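Local coordinates for G protein alpha subunit (Entamoeba histolytica, PDB 4FID) that binds GDP as the alpha subunit of a heterotrimeric G protein and probably binds and hydrolyses GTP to relay transmembrane signals, at residues Thr146-Ile151 with Leu165-Gly170. Sequence-based numbering, arbitrary orientation.
Sequences TKTTGI and LIDVGG
I151 lays its side chain beside that of I166, the two pointing the same way, with I151 CD1 4.0 Å from I166 CG2. The same methyl lies 4.3 Å from V168 CG2, although the CB of I151 is directed away from 165-170. I151 CG1 stands anti to the backbone N (chi1 -158°), and a chi2 of 57° carries CD1 back to the other segment, where D167 O is 3.9 Å from it. W178 and F182 also pack on this aliphatic group. No hydrogen bond joins the two segments; the nearest thing to one is a CA-H...O contact, I151 CA to D167 O at 3.5 Å. Next to it G150 and G169 bring their backbones together, neither having a side chain to intervene. On the nucleotide side the CB of T148 points toward 165-170, yet T148 OG1 stays 4.3 Å from D167 OD1, too far for a hydrogen bond. D167 turns its other oxygen, OD2, to a salt bridge with K18 of the P-loop, while T148 touches S19 and the bound GDP. T148, a predicted magnesium ligand, and D167-G170, a predicted GTP-binding run, correspond to the first switch region and the DxxG motif opening the second, meeting beside the phosphate site of the Ras-like G-alpha fold.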
loop_
_atom_site.group_PDB
_atom_site.type_symbol
_atom_site.label_atom_id
_atom_site.label_comp_id
_atom_site.label_asym_id
_atom_site.label_seq_id
_atom_site.Cartn_x
_atom_site.Cartn_y
_atom_site.Cartn_z
ATOM N N THR A 146 0.500 8.869 2.256
ATOM C CA THR A 146 0.719 9.538 3.542
ATOM C C THR A 146 1.595 8.693 4.457
ATOM O O THR A 146 1.606 7.465 4.357
ATOM C CB THR A 146 -0.596 9.875 4.295
ATOM O OG1 THR A 146 -1.422 8.708 4.368
ATOM C CG2 THR A 146 -1.347 10.996 3.605
ATOM N N LYS A 147 2.326 9.364 5.344
ATOM C CA LYS A 147 3.126 8.689 6.358
ATOM C C LYS A 147 2.344 8.565 7.657
ATOM O O LYS A 147 2.186 9.549 8.377
ATOM C CB LYS A 147 4.400 9.482 6.640
ATOM C CG LYS A 147 5.323 9.642 5.457
ATOM C CD LYS A 147 6.480 10.559 5.815
ATOM C CE LYS A 147 7.367 10.836 4.614
ATOM N NZ LYS A 147 8.365 11.900 4.911
ATOM N N THR A 148 1.852 7.370 7.969
ATOM C CA THR A 148 1.166 7.187 9.245
ATOM C C THR A 148 2.160 6.829 10.350
ATOM O O THR A 148 2.437 5.652 10.592
ATOM C CB THR A 148 -0.015 6.157 9.176
ATOM O OG1 THR A 148 0.481 4.812 9.193
ATOM C CG2 THR A 148 -0.875 6.388 7.933
ATOM N N THR A 149 2.724 7.851 10.994
ATOM C CA THR A 149 3.506 7.620 12.201
ATOM C C THR A 149 2.509 6.992 13.150
ATOM O O THR A 149 1.388 7.481 13.307
ATOM C CB THR A 149 4.135 8.899 12.776
ATOM O OG1 THR A 149 3.104 9.803 13.193
ATOM C CG2 THR A 149 5.020 9.566 11.725
ATOM N N GLY A 150 2.924 5.900 13.771
ATOM C CA GLY A 150 2.004 4.800 13.963
ATOM C C GLY A 150 1.299 4.469 15.249
ATOM O O GLY A 150 1.847 3.798 16.119
ATOM N N ILE A 151 0.055 4.907 15.344
ATOM C CA ILE A 151 -0.898 4.210 16.189
ATOM C C ILE A 151 -2.308 4.719 15.926
ATOM O O ILE A 151 -2.719 5.746 16.435
ATOM C CB ILE A 151 -0.509 4.217 17.688
ATOM C CG1 ILE A 151 -1.207 3.063 18.399
ATOM C CG2 ILE A 151 -0.795 5.569 18.354
ATOM C CD1 ILE A 151 -0.899 1.735 17.781
ATOM N N LEU A 165 -10.029 -2.054 15.163
ATOM C CA LEU A 165 -8.882 -2.157 14.278
ATOM C C LEU A 165 -7.748 -1.357 14.905
ATOM O O LEU A 165 -7.931 -0.179 15.229
ATOM C CB LEU A 165 -9.261 -1.617 12.884
ATOM C CG LEU A 165 -8.387 -1.832 11.633
ATOM C CD1 LEU A 165 -7.136 -0.989 11.683
ATOM C CD2 LEU A 165 -8.005 -3.290 11.441
ATOM N N ILE A 166 -6.596 -2.003 15.108
ATOM C CA ILE A 166 -5.406 -1.327 15.616
ATOM C C ILE A 166 -4.355 -1.298 14.536
ATOM O O ILE A 166 -3.819 -2.342 14.169
ATOM C CB ILE A 166 -4.811 -2.056 16.823
ATOM C CG1 ILE A 166 -5.875 -2.213 17.920
ATOM C CG2 ILE A 166 -3.510 -1.321 17.321
ATOM C CD1 ILE A 166 -5.518 -3.217 18.980
ATOM N N ASP A 167 -4.069 -0.105 14.017
ATOM C CA ASP A 167 -3.092 0.063 12.929
ATOM C C ASP A 167 -1.744 0.503 13.503
ATOM O O ASP A 167 -1.585 1.650 13.923
ATOM C CB ASP A 167 -3.622 1.073 11.904
ATOM C CG ASP A 167 -2.637 1.373 10.792
ATOM O OD1 ASP A 167 -2.925 2.304 10.012
ATOM O OD2 ASP A 167 -1.581 0.707 10.680
ATOM N N VAL A 168 -0.784 -0.415 13.545
ATOM C CA VAL A 168 0.513 -0.119 14.151
ATOM C C VAL A 168 1.524 0.345 13.109
ATOM O O VAL A 168 1.914 -0.423 12.248
ATOM C CB VAL A 168 1.101 -1.343 14.876
ATOM C CG1 VAL A 168 2.337 -0.933 15.640
ATOM C CG2 VAL A 168 0.084 -1.971 15.815
ATOM N N GLY A 169 1.944 1.602 13.186
ATOM C CA GLY A 169 2.933 2.125 12.257
ATOM C C GLY A 169 4.290 2.323 12.921
ATOM O O GLY A 169 4.713 1.484 13.721
ATOM N N GLY A 170 4.975 3.417 12.578
ATOM C CA GLY A 170 6.241 3.781 13.201
ATOM C C GLY A 170 7.452 2.930 12.844
ATOM O O GLY A 170 7.355 1.959 12.087
#